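Local coordinates for PrgB (Enterococcus faecalis, PDB 6EVU), which promotes cell aggregation, biofilm formation and conjugation by binding and compacting DNA, this chain being the adhesin domain of the longer surface protein, at residues K74-K79 and T144-F149; S87-A92 and G99-L104; S27-F32 and S120-K125; Q34-K39 and D152-A157; S199-L204 and L254-W259. All blocks are in the same frame, centred on the assembly; numbering follows the deposited sequence.

Contact 1: K74-K79 and T144-F149; sequences KDMGGK and TLNAVF
A polar, water-assisted contact sets the irregular 74-79 loop against the beginning of strand 145-150, with Asn-146 at its centre. Its ND2 gives a hydrogen bond to Lys-74 O at 2.8 Å, and the acceptor lies in the plane of the amide. A second bond from ND2 goes to Leu-72 O, so the amide holds the chain at two places as it leaves helix 68-72. With CG anti to its own carbonyl carbon (chi1 -47°), Asn-146 meets Met-76 at about a right angle, and OD1 comes to 3.3 Å from Met-76 CB. That OD1 also accepts from a water at 2.7 Å. The same water takes the N-H of Met-76 at 3.0 Å and bonds to Thr-144 OG1, stitching loop and strand together at a point where the two backbones do not meet directly. Asp-75 and Thr-144 are further linked through Ser-142 OG, which bonds to Asp-75 OD1 and to Thr-144 OG1. Within the loop, Asp-75 OD1 accepts from Gly-77 N at 3.0 Å. The local pattern is an Asx turn running into a type II beta turn, Met-76 to Lys-79, laid against the beginning of a sheet strand.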
# COMPACT_ATOMS: atom_id res chain seq x y z
N LYS A 74 8.40 -13.58 -8.71
CA LYS A 74 8.70 -14.97 -8.89
C LYS A 74 7.85 -15.73 -7.87
O LYS A 74 7.45 -15.18 -6.86
CB LYS A 74 10.19 -15.28 -8.78
CG LYS A 74 10.86 -14.98 -7.47
CD LYS A 74 12.29 -15.51 -7.47
CE LYS A 74 13.11 -14.95 -6.32
NZ LYS A 74 13.54 -13.57 -6.60
N ASP A 75 7.56 -16.97 -8.16
CA ASP A 75 6.70 -17.77 -7.29
C ASP A 75 7.60 -18.44 -6.26
O ASP A 75 8.43 -19.29 -6.63
CB ASP A 75 5.95 -18.80 -8.13
CG ASP A 75 4.88 -19.51 -7.34
OD1 ASP A 75 4.93 -19.55 -6.12
OD2 ASP A 75 3.95 -20.03 -7.98
N MET A 76 7.46 -18.07 -4.99
CA MET A 76 8.27 -18.67 -3.94
C MET A 76 7.48 -19.66 -3.09
O MET A 76 7.95 -20.04 -2.01
CB MET A 76 8.87 -17.58 -3.05
CG MET A 76 9.76 -16.66 -3.83
SD MET A 76 11.18 -17.46 -4.58
CE MET A 76 12.39 -17.51 -3.24
N GLY A 77 6.28 -20.05 -3.53
CA GLY A 77 5.56 -21.10 -2.82
C GLY A 77 6.43 -22.33 -2.73
O GLY A 77 6.96 -22.78 -3.75
N GLY A 78 6.66 -22.85 -1.53
CA GLY A 78 7.57 -23.97 -1.39
C GLY A 78 9.04 -23.62 -1.46
O GLY A 78 9.88 -24.53 -1.41
N LYS A 79 9.40 -22.34 -1.55
CA LYS A 79 10.79 -21.89 -1.46
C LYS A 79 10.94 -20.92 -0.28
O LYS A 79 11.62 -19.88 -0.39
CB LYS A 79 11.23 -21.23 -2.77
CG LYS A 79 11.40 -22.19 -4.00
CD LYS A 79 10.69 -21.66 -5.25
CE LYS A 79 9.29 -22.30 -5.35
NZ LYS A 79 8.35 -21.98 -6.49
N THR A 144 0.44 -17.58 -3.59
CA THR A 144 1.12 -16.93 -2.49
C THR A 144 1.58 -15.55 -2.93
O THR A 144 1.58 -15.21 -4.12
CB THR A 144 2.36 -17.73 -2.03
OG1 THR A 144 3.26 -17.88 -3.13
CG2 THR A 144 1.91 -19.13 -1.54
N LEU A 145 2.02 -14.76 -1.96
CA LEU A 145 2.69 -13.49 -2.26
C LEU A 145 4.00 -13.45 -1.52
O LEU A 145 4.16 -14.08 -0.46
CB LEU A 145 1.86 -12.24 -1.84
CG LEU A 145 0.58 -12.05 -2.63
CD1 LEU A 145 -0.26 -11.03 -1.84
CD2 LEU A 145 0.70 -11.73 -4.08
N ASN A 146 4.98 -12.70 -2.07
CA ASN A 146 6.21 -12.45 -1.37
C ASN A 146 6.16 -11.04 -0.80
O ASN A 146 5.63 -10.14 -1.42
CB ASN A 146 7.40 -12.58 -2.32
CG ASN A 146 7.33 -13.83 -3.19
OD1 ASN A 146 7.01 -14.91 -2.70
ND2 ASN A 146 7.61 -13.68 -4.50
N ALA A 147 6.80 -10.87 0.35
CA ALA A 147 6.82 -9.57 1.00
C ALA A 147 8.23 -9.30 1.47
O ALA A 147 8.93 -10.19 1.96
CB ALA A 147 5.87 -9.52 2.19
N VAL A 148 8.62 -8.04 1.38
CA VAL A 148 9.79 -7.57 2.09
C VAL A 148 9.29 -6.45 2.98
O VAL A 148 8.77 -5.45 2.48
CB VAL A 148 10.93 -7.12 1.18
CG1 VAL A 148 12.10 -6.70 2.01
CG2 VAL A 148 11.41 -8.29 0.25
N PHE A 149 9.47 -6.63 4.29
CA PHE A 149 9.05 -5.64 5.29
C PHE A 149 10.25 -4.83 5.69
O PHE A 149 11.26 -5.38 6.13
CB PHE A 149 8.41 -6.29 6.49
CG PHE A 149 7.22 -7.14 6.12
CD1 PHE A 149 6.13 -6.54 5.48
CD2 PHE A 149 7.17 -8.53 6.39
CE1 PHE A 149 4.99 -7.29 5.11
CE2 PHE A 149 6.01 -9.25 6.02
CZ PHE A 149 4.92 -8.65 5.40
O HOH W 1 5.22 -16.17 -4.31

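Contact 2: S87-A92 and G99-L104; sequences SFVKEA and GYAVLL
Gly-99 O takes the N-H of Val-89 at 2.8 Å and a CA-H...O contact from Phe-88 CA at 3.2 Å, and Phe-88 CD1 also closes on it. The amide of Val-89 approaches from above the carbonyl plane, with an N-H...O angle of 164°. Gly-99 N returns a bond to Val-89 O, making Val-89 and Gly-99 an antiparallel hydrogen-bonded pair; Ala-101 N to Ser-87 O, 2.9 Å, is the next rung. Between these rungs Phe-88 and Tyr-100 form a non-hydrogen-bonded pair with both rings on one side of the sheet. CG of Phe-88 stands anti to its backbone N (chi1 176°), and the ring turns an edge toward the face of Tyr-100 in an offset edge-to-face pair, CD1 reaching Tyr-100 CE1 at 3.6 Å with planes 61° apart. The tyrosine ring also stacks on Phe-84, and its OH bonds to Asn-151 ND2. Val-89 lies on the other side of the sheet, its CG1 near Ala-101 CB. Strand 88-89 thus closes a hairpin along one edge of strand 99-104, sharing that edge with strand 50-51, while strand 145-150 runs along the other.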
# COMPACT_ATOMS: atom_id res chain seq x y z
N SER A 87 16.68 -14.16 6.56
CA SER A 87 15.72 -13.50 5.67
C SER A 87 15.98 -12.00 5.52
O SER A 87 15.31 -11.34 4.74
CB SER A 87 14.29 -13.73 6.16
OG SER A 87 14.03 -12.98 7.33
N PHE A 88 17.02 -11.46 6.18
CA PHE A 88 17.35 -10.04 6.13
C PHE A 88 17.93 -9.67 4.77
O PHE A 88 18.88 -10.29 4.28
CB PHE A 88 18.35 -9.72 7.26
CG PHE A 88 18.84 -8.31 7.26
CD1 PHE A 88 18.03 -7.29 7.77
CD2 PHE A 88 20.08 -7.98 6.72
CE1 PHE A 88 18.47 -5.96 7.75
CE2 PHE A 88 20.49 -6.68 6.68
CZ PHE A 88 19.68 -5.67 7.19
N VAL A 89 17.38 -8.61 4.16
CA VAL A 89 17.79 -8.19 2.82
C VAL A 89 18.21 -6.73 2.86
O VAL A 89 17.65 -5.93 3.63
CB VAL A 89 16.65 -8.43 1.77
CG1 VAL A 89 16.43 -9.93 1.55
CG2 VAL A 89 15.38 -7.84 2.23
N LYS A 90 19.23 -6.37 2.06
CA LYS A 90 19.63 -4.99 1.80
C LYS A 90 19.19 -4.62 0.38
O LYS A 90 19.38 -5.39 -0.56
CB LYS A 90 21.13 -4.78 1.96
CG LYS A 90 21.64 -5.09 3.36
CD LYS A 90 23.18 -5.13 3.39
CE LYS A 90 23.69 -6.36 4.14
NZ LYS A 90 23.14 -7.68 3.65
N GLU A 91 18.56 -3.45 0.24
CA GLU A 91 18.22 -2.88 -1.05
C GLU A 91 17.90 -1.41 -0.78
O GLU A 91 17.20 -1.09 0.19
CB GLU A 91 17.07 -3.67 -1.73
CG GLU A 91 15.94 -2.86 -2.44
CD GLU A 91 16.38 -2.14 -3.72
OE1 GLU A 91 17.15 -2.70 -4.55
OE2 GLU A 91 15.93 -0.99 -3.89
N ALA A 92 18.45 -0.52 -1.59
CA ALA A 92 18.32 0.91 -1.32
C ALA A 92 16.87 1.34 -1.15
O ALA A 92 16.57 2.24 -0.35
CB ALA A 92 18.99 1.73 -2.43
N GLY A 99 15.55 -4.88 5.56
CA GLY A 99 14.23 -5.44 5.84
C GLY A 99 14.30 -6.96 5.79
O GLY A 99 15.39 -7.53 5.82
N TYR A 100 13.12 -7.61 5.76
CA TYR A 100 13.04 -9.07 5.87
C TYR A 100 12.08 -9.64 4.84
O TYR A 100 10.97 -9.13 4.69
CB TYR A 100 12.54 -9.50 7.27
CG TYR A 100 13.41 -8.87 8.32
CD1 TYR A 100 14.55 -9.49 8.74
CD2 TYR A 100 13.10 -7.62 8.83
CE1 TYR A 100 15.40 -8.88 9.69
CE2 TYR A 100 13.92 -6.99 9.77
CZ TYR A 100 15.05 -7.62 10.19
OH TYR A 100 15.87 -6.95 11.12
N ALA A 101 12.48 -10.76 4.19
CA ALA A 101 11.66 -11.39 3.16
C ALA A 101 10.77 -12.47 3.79
O ALA A 101 11.26 -13.33 4.54
CB ALA A 101 12.54 -12.02 2.06
N VAL A 102 9.48 -12.45 3.47
CA VAL A 102 8.51 -13.31 4.14
C VAL A 102 7.51 -13.81 3.10
O VAL A 102 7.15 -13.08 2.18
CB VAL A 102 7.77 -12.54 5.26
CG1 VAL A 102 6.69 -13.42 5.93
CG2 VAL A 102 8.77 -12.01 6.29
N LEU A 103 7.05 -15.08 3.24
CA LEU A 103 6.03 -15.57 2.31
C LEU A 103 4.66 -15.29 2.92
O LEU A 103 4.42 -15.68 4.07
CB LEU A 103 6.17 -17.08 2.06
CG LEU A 103 5.21 -17.60 0.97
CD1 LEU A 103 5.78 -17.34 -0.40
CD2 LEU A 103 5.13 -19.15 1.08
N LEU A 104 3.75 -14.65 2.16
CA LEU A 104 2.36 -14.48 2.61
C LEU A 104 1.48 -15.55 1.97
O LEU A 104 1.55 -15.80 0.76
CB LEU A 104 1.77 -13.11 2.25
CG LEU A 104 2.57 -11.91 2.78
CD1 LEU A 104 1.83 -10.65 2.29
CD2 LEU A 104 2.61 -11.96 4.26

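Contact 3: S27-F32 and S120-K125; sequences SKNLVF and SYLGRK
A tight hairpin, strands 119-121 and 124-137 joined through a type I' turn from Tyr-121 to Arg-124, receives the short strand 30-31 beside strand 119-121, with Leu-30 opposite Tyr-121 and Val-31 opposite Ser-120. Val-31 N donates almost straight to Ser-120 O at 3.0 Å (N-H...O angle 176°); the return bond from Ser-120 N to Val-31 O is weak. One rung on, Asn-29 O is held by three partners: Leu-122 N at 3.3 Å, a water at 3.1 Å, and the CA-H of Tyr-121. That water also bonds to Ser-120 OG, which rests against Val-31 CB and CG2. The side chain of Tyr-121 extends with CG anti to the backbone N (chi1 169°), and Leu-122 folds back over it, CG 3.7 Å above the centre of one ring face. Leu-30 N and CA lie at the ring's edge, and Asn-29 CB comes to 3.5 Å from CE1. Leu-122 CD2 sits alongside Asn-29, the two side chains pointing the same way. The phenol oxygen is fixed by Ser-191 O and Asp-188 N. Such a two-residue type I' loop is the classic tight beta hairpin, here extended into three antiparallel strands by 30-31.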
# COMPACT_ATOMS: atom_id res chain seq x y z
N SER A 27 -8.27 16.96 9.89
CA SER A 27 -7.42 17.13 11.06
C SER A 27 -6.29 16.09 11.05
O SER A 27 -6.53 14.89 10.84
CB SER A 27 -8.24 17.05 12.36
OG SER A 27 -8.77 15.75 12.58
N LYS A 28 -5.05 16.55 11.25
CA LYS A 28 -3.90 15.65 11.32
C LYS A 28 -3.56 15.35 12.79
O LYS A 28 -2.49 15.65 13.30
CB LYS A 28 -2.72 16.23 10.57
CG LYS A 28 -3.07 17.28 9.49
CD LYS A 28 -3.42 16.71 8.10
CE LYS A 28 -3.29 17.79 7.00
NZ LYS A 28 -3.21 17.25 5.60
N ASN A 29 -4.49 14.66 13.44
CA ASN A 29 -4.31 14.30 14.85
C ASN A 29 -3.28 13.19 15.01
O ASN A 29 -2.48 13.20 15.96
CB ASN A 29 -5.66 13.86 15.42
CG ASN A 29 -6.82 14.68 14.89
OD1 ASN A 29 -7.64 14.21 14.07
ND2 ASN A 29 -6.88 15.93 15.34
N LEU A 30 -3.31 12.22 14.12
CA LEU A 30 -2.38 11.12 14.13
C LEU A 30 -1.14 11.52 13.34
O LEU A 30 -1.26 11.96 12.19
CB LEU A 30 -3.02 9.89 13.49
CG LEU A 30 -2.08 8.70 13.32
CD1 LEU A 30 -1.70 8.14 14.71
CD2 LEU A 30 -2.70 7.62 12.39
N VAL A 31 0.02 11.40 13.96
CA VAL A 31 1.31 11.66 13.32
C VAL A 31 2.04 10.33 13.17
O VAL A 31 2.50 9.74 14.15
CB VAL A 31 2.14 12.66 14.13
CG1 VAL A 31 3.49 13.00 13.40
CG2 VAL A 31 1.30 13.94 14.46
N PHE A 32 2.20 9.89 11.92
CA PHE A 32 2.92 8.66 11.63
C PHE A 32 3.62 8.91 10.29
O PHE A 32 3.17 8.56 9.21
CB PHE A 32 1.99 7.44 11.60
CG PHE A 32 2.74 6.16 11.83
CD1 PHE A 32 2.87 5.67 13.09
CD2 PHE A 32 3.39 5.50 10.80
CE1 PHE A 32 3.61 4.50 13.32
CE2 PHE A 32 4.11 4.32 11.04
CZ PHE A 32 4.22 3.86 12.28
N SER A 120 2.67 9.84 17.50
CA SER A 120 1.79 10.47 18.48
C SER A 120 0.37 10.55 17.97
O SER A 120 0.10 10.48 16.77
CB SER A 120 2.23 11.89 18.86
OG SER A 120 2.39 12.73 17.72
N TYR A 121 -0.54 10.77 18.91
CA TYR A 121 -1.93 11.03 18.56
C TYR A 121 -2.43 11.97 19.63
O TYR A 121 -2.50 11.58 20.80
CB TYR A 121 -2.78 9.78 18.51
CG TYR A 121 -4.25 10.09 18.41
CD1 TYR A 121 -4.79 10.61 17.24
CD2 TYR A 121 -5.10 9.88 19.49
CE1 TYR A 121 -6.16 10.87 17.13
CE2 TYR A 121 -6.47 10.18 19.41
CZ TYR A 121 -6.98 10.69 18.24
OH TYR A 121 -8.31 10.98 18.14
N LEU A 122 -2.74 13.20 19.22
CA LEU A 122 -3.12 14.25 20.14
C LEU A 122 -2.14 14.32 21.32
O LEU A 122 -2.54 14.33 22.49
CB LEU A 122 -4.55 14.05 20.64
CG LEU A 122 -5.70 13.88 19.65
CD1 LEU A 122 -6.98 13.46 20.35
CD2 LEU A 122 -5.92 15.17 18.93
N GLY A 123 -0.85 14.32 21.03
CA GLY A 123 0.15 14.40 22.08
C GLY A 123 0.39 13.14 22.91
O GLY A 123 1.26 13.17 23.79
N ARG A 124 -0.36 12.04 22.69
CA ARG A 124 -0.05 10.75 23.32
C ARG A 124 1.01 10.06 22.49
O ARG A 124 0.84 9.91 21.28
CB ARG A 124 -1.29 9.86 23.42
CG ARG A 124 -2.37 10.54 24.21
CD ARG A 124 -3.74 9.97 23.83
NE ARG A 124 -3.83 8.54 24.07
CZ ARG A 124 -4.92 7.83 23.80
NH1 ARG A 124 -5.98 8.44 23.30
NH2 ARG A 124 -4.95 6.51 24.01
N LYS A 125 2.13 9.69 23.12
CA LYS A 125 3.25 9.10 22.40
C LYS A 125 2.95 7.66 22.02
O LYS A 125 2.53 6.87 22.86
CB LYS A 125 4.50 9.17 23.27
CG LYS A 125 5.73 8.53 22.59
CD LYS A 125 7.00 9.25 23.11
CE LYS A 125 8.24 8.36 23.08
NZ LYS A 125 9.52 9.12 23.20
O HOH W 2 -0.19 14.52 17.65

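Contact 4: Q34-K39 and D152-A157; sequences QSVVTK and DPIITA
Val-37 CG2 is the centre of the close part of this contact, set into the bend made by Asp-152, Pro-153 and Ile-154. The methyl lies 3.8 Å from Ile-154 CG1, with Asp-152 OD1 also close and Pro-153 CD at 4.3 Å. It is placed there because CG2 stands anti to the carbonyl carbon while CG1 is anti to the backbone N (chi1 -177°). Val-37 and Ile-154 slide past each other in opposite directions, and Val-36 CG2 adds a more distant touch on Ile-154 CD1. Phe-32 also packs on Ile-154 and Pro-153, continuing the apolar cluster beyond these two loops.

Toward solvent the fit changes character. Gln-34, an exposed residue of the short 3-10 turn, has a chain bent at chi2 (48°), and the end of its side chain comes nearer to 152-157 than its start. NE2 comes to 3.7 Å from Ile-154 CG2, a contact of an amide with a methyl. OE1 stands 3.4 Å from Asp-152 OD2, but both atoms are acceptors, and the amide and carboxylate planes are 84° apart. Asp-152 spends its OD1 on its own loop, accepting from Ile-154 N at 2.9 Å in an Asx turn.

The 152-157 bend is therefore shaped by a polar bond of its own, and what joins the two segments is mainly van der Waals packing; the facing oxygens of Gln-34 and Asp-152 would, if anything, be mildly unfavourable.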
# COMPACT_ATOMS: atom_id res chain seq x y z
N GLN A 34 7.84 10.58 8.66
CA GLN A 34 9.29 10.43 8.87
C GLN A 34 9.73 10.93 10.25
O GLN A 34 10.75 10.47 10.80
CB GLN A 34 10.08 11.19 7.79
CG GLN A 34 11.44 10.57 7.40
CD GLN A 34 11.39 9.06 7.10
OE1 GLN A 34 11.98 8.25 7.82
NE2 GLN A 34 10.67 8.68 6.04
N SER A 35 9.03 11.91 10.81
CA SER A 35 9.40 12.46 12.10
C SER A 35 9.33 11.46 13.25
O SER A 35 9.82 11.78 14.35
CB SER A 35 8.51 13.69 12.40
OG SER A 35 7.20 13.33 12.75
N VAL A 36 8.69 10.30 13.07
CA VAL A 36 8.47 9.38 14.17
C VAL A 36 9.52 8.27 14.22
O VAL A 36 9.55 7.48 15.17
CB VAL A 36 7.04 8.78 14.10
CG1 VAL A 36 5.95 9.84 13.76
CG2 VAL A 36 6.98 7.58 13.14
N VAL A 37 10.42 8.24 13.25
CA VAL A 37 11.48 7.23 13.20
C VAL A 37 12.65 7.71 14.04
O VAL A 37 13.05 8.88 13.97
CB VAL A 37 11.88 6.98 11.73
CG1 VAL A 37 12.94 5.86 11.59
CG2 VAL A 37 10.61 6.67 10.89
N THR A 38 13.14 6.84 14.92
CA THR A 38 14.25 7.17 15.81
C THR A 38 15.43 6.24 15.55
O THR A 38 15.34 5.29 14.78
CB THR A 38 13.87 7.06 17.29
OG1 THR A 38 13.93 5.68 17.71
CG2 THR A 38 12.51 7.62 17.56
N LYS A 39 16.56 6.57 16.23
CA LYS A 39 17.75 5.73 16.14
C LYS A 39 17.47 4.30 16.55
O LYS A 39 18.17 3.39 16.09
CB LYS A 39 18.88 6.33 17.03
CG LYS A 39 18.48 6.48 18.51
CD LYS A 39 19.67 6.54 19.53
CE LYS A 39 19.34 7.56 20.63
NZ LYS A 39 19.81 7.26 22.02
N ASP A 152 12.14 0.45 8.35
CA ASP A 152 11.54 1.77 8.41
C ASP A 152 10.02 1.61 8.23
O ASP A 152 9.58 1.25 7.13
CB ASP A 152 12.14 2.65 7.30
CG ASP A 152 11.70 4.11 7.36
OD1 ASP A 152 10.63 4.40 7.90
OD2 ASP A 152 12.42 5.00 6.82
N PRO A 153 9.20 1.87 9.26
CA PRO A 153 7.75 1.67 9.11
C PRO A 153 7.10 2.62 8.10
O PRO A 153 5.95 2.39 7.68
CB PRO A 153 7.23 1.91 10.52
CG PRO A 153 8.17 3.04 11.04
CD PRO A 153 9.55 2.54 10.54
N ILE A 154 7.81 3.70 7.74
CA ILE A 154 7.33 4.66 6.76
C ILE A 154 7.66 4.25 5.34
O ILE A 154 7.06 4.77 4.39
CB ILE A 154 7.92 6.05 7.08
CG1 ILE A 154 7.65 6.39 8.54
CG2 ILE A 154 7.36 7.10 6.16
CD1 ILE A 154 6.16 6.41 8.91
N ILE A 155 8.60 3.32 5.16
CA ILE A 155 8.77 2.64 3.88
C ILE A 155 7.84 1.43 3.78
O ILE A 155 7.23 1.17 2.72
CB ILE A 155 10.25 2.24 3.75
CG1 ILE A 155 11.14 3.49 3.61
CG2 ILE A 155 10.50 1.24 2.59
CD1 ILE A 155 12.63 3.18 3.62
N THR A 156 7.68 0.74 4.90
CA THR A 156 6.64 -0.27 5.12
C THR A 156 6.84 -1.62 4.40
O THR A 156 7.43 -2.52 4.97
CB THR A 156 5.25 0.35 4.79
OG1 THR A 156 5.30 1.75 5.20
CG2 THR A 156 4.10 -0.31 5.56
N ALA A 157 6.31 -1.78 3.20
CA ALA A 157 6.25 -3.11 2.60
C ALA A 157 6.44 -3.06 1.09
O ALA A 157 5.91 -2.18 0.43
CB ALA A 157 4.92 -3.79 2.88

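Contact 5: S199-L204 and L254-W259; sequences SLNSSL and LKNSDW
The indole of Trp-259 points its six-membered rim at the backbone of 199-204, with Asn-201 N and CA, Leu-200 C and Ser-199 CA all near the ring plane at its edge. CH2 is 3.5 Å from Asn-201 CA, and both CH2 and CZ2 lie 3.7 Å from Asn-201 CB. Over one face, offset toward the rim, sits Asn-256 O, 3.9 Å above the plane; Asn-256 O also accepts from the backbone N of Trp-259 at 3.2 Å. The ring nitrogen, NE1, donates to Ile-245 O. The two asparagines meet without pairing, Asn-256 ND2 lying 3.7 Å from Asn-201 CB. Their amides are instead joined through the carboxylate of Asp-246: Asn-201 ND2 reaches its OD2, Asn-256 ND2 its OD1. Asn-256 ND2 also bonds to Asp-260 OD2, and Asp-260 OD1 pairs with Ser-199 OG. A Tris molecule, probably from the crystallisation liquor, is hydrogen-bonded by two neutral side chains, through Ser-199 OG and Asn-201 OD1. In segment 254-259, Lys-255 N donates to Asp-258 OD2 at 2.8 Å, tightening the bend that carries the tryptophan. The direct contact is thus largely the rim of an aromatic ring on the backbone and CB of Asn-201, an apolar touch, with the polar linkage between the two loops left to the carboxylates of Asp-246 and Asp-260.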
# COMPACT_ATOMS: atom_id res chain seq x y z
N SER A 199 0.60 7.35 -4.34
CA SER A 199 1.37 6.71 -5.38
C SER A 199 0.57 5.58 -6.03
O SER A 199 1.06 4.43 -6.20
CB SER A 199 2.69 6.20 -4.78
OG SER A 199 3.63 5.89 -5.78
N LEU A 200 -0.71 5.81 -6.31
CA LEU A 200 -1.50 4.72 -6.91
C LEU A 200 -1.47 4.94 -8.42
O LEU A 200 -2.38 5.54 -9.01
CB LEU A 200 -2.92 4.64 -6.35
CG LEU A 200 -2.99 4.44 -4.83
CD1 LEU A 200 -4.41 4.58 -4.31
CD2 LEU A 200 -2.41 3.05 -4.52
N ASN A 201 -0.38 4.50 -9.03
CA ASN A 201 -0.19 4.70 -10.46
C ASN A 201 -1.05 3.71 -11.26
O ASN A 201 -1.44 2.64 -10.78
CB ASN A 201 1.26 4.50 -10.88
CG ASN A 201 1.78 3.08 -10.55
OD1 ASN A 201 1.87 2.71 -9.38
ND2 ASN A 201 2.06 2.28 -11.57
N SER A 202 -1.27 4.04 -12.52
CA SER A 202 -2.10 3.23 -13.40
C SER A 202 -1.66 3.41 -14.84
O SER A 202 -1.37 4.53 -15.29
CB SER A 202 -3.57 3.59 -13.28
OG SER A 202 -4.30 2.83 -14.22
N SER A 203 -1.60 2.29 -15.56
CA SER A 203 -1.29 2.25 -16.97
C SER A 203 -2.45 1.66 -17.77
O SER A 203 -2.27 1.25 -18.92
CB SER A 203 -0.01 1.44 -17.18
OG SER A 203 -0.22 0.11 -16.74
N LEU A 204 -3.64 1.64 -17.18
CA LEU A 204 -4.78 0.91 -17.72
C LEU A 204 -5.25 1.51 -19.04
O LEU A 204 -5.44 2.73 -19.16
CB LEU A 204 -5.94 0.92 -16.74
CG LEU A 204 -5.87 -0.08 -15.59
CD1 LEU A 204 -6.94 0.31 -14.61
CD2 LEU A 204 -6.07 -1.52 -16.09
N LEU A 254 -0.65 12.12 -19.42
CA LEU A 254 0.33 12.19 -18.34
C LEU A 254 1.25 10.97 -18.35
O LEU A 254 0.87 9.88 -18.78
CB LEU A 254 -0.37 12.25 -16.98
CG LEU A 254 -0.75 13.62 -16.42
CD1 LEU A 254 -1.64 13.37 -15.24
CD2 LEU A 254 0.48 14.42 -16.05
N LYS A 255 2.48 11.19 -17.88
CA LYS A 255 3.48 10.14 -17.69
C LYS A 255 3.87 10.03 -16.22
O LYS A 255 3.71 10.98 -15.43
CB LYS A 255 4.73 10.38 -18.55
CG LYS A 255 4.69 9.66 -19.89
CD LYS A 255 5.01 10.58 -21.01
CE LYS A 255 6.51 10.81 -21.10
NZ LYS A 255 6.82 12.04 -21.91
N ASN A 256 4.35 8.84 -15.83
CA ASN A 256 4.68 8.62 -14.43
C ASN A 256 5.61 9.69 -13.88
O ASN A 256 5.45 10.14 -12.75
CB ASN A 256 5.31 7.24 -14.25
CG ASN A 256 5.32 6.81 -12.80
OD1 ASN A 256 6.28 7.05 -12.06
ND2 ASN A 256 4.22 6.26 -12.35
N SER A 257 6.62 10.08 -14.67
CA SER A 257 7.55 11.12 -14.21
C SER A 257 6.86 12.47 -14.01
O SER A 257 7.44 13.33 -13.33
CB SER A 257 8.73 11.24 -15.19
OG SER A 257 8.31 11.60 -16.51
N ASP A 258 5.64 12.67 -14.51
CA ASP A 258 4.96 13.95 -14.34
C ASP A 258 4.33 14.14 -12.96
O ASP A 258 3.87 15.25 -12.68
CB ASP A 258 3.85 14.16 -15.37
CG ASP A 258 4.35 14.32 -16.76
OD1 ASP A 258 5.33 15.07 -16.99
OD2 ASP A 258 3.71 13.73 -17.65
N TRP A 259 4.25 13.09 -12.13
CA TRP A 259 3.54 13.21 -10.85
C TRP A 259 4.02 12.21 -9.79
O TRP A 259 4.02 12.54 -8.60
CB TRP A 259 2.02 13.02 -11.09
CG TRP A 259 1.70 11.67 -11.61
CD1 TRP A 259 1.70 11.25 -12.90
CD2 TRP A 259 1.38 10.53 -10.81
NE1 TRP A 259 1.38 9.90 -12.97
CE2 TRP A 259 1.17 9.45 -11.69
CE3 TRP A 259 1.21 10.34 -9.45
CZ2 TRP A 259 0.85 8.16 -11.23
CZ3 TRP A 259 0.90 9.04 -8.98
CH2 TRP A 259 0.71 7.98 -9.88

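Contacts 1 and 2 share one sheet: strands 145-150 and 99-104 are neighbours in it, and Val-148 packs on Val-89. Contact 2 is buried and relies on backbone rungs; contacts 1, 3, 4 and 5 are all partly buried, and contact 1 works through an asparagine side chain and a water. On the opposite side of the chain's centre from contact 1, contact 3 again uses strand pairing, now at a hairpin belonging to the other sheet. Contact 4 touches it through Phe-32 on Ile-154 and reaches contact 1 through Ala-157 on Phe-149, bridging the two regions by apolar packing. Contact 5 touches none of the others; it sets an indole edge on another loop, with outside aspartates linking the polar groups.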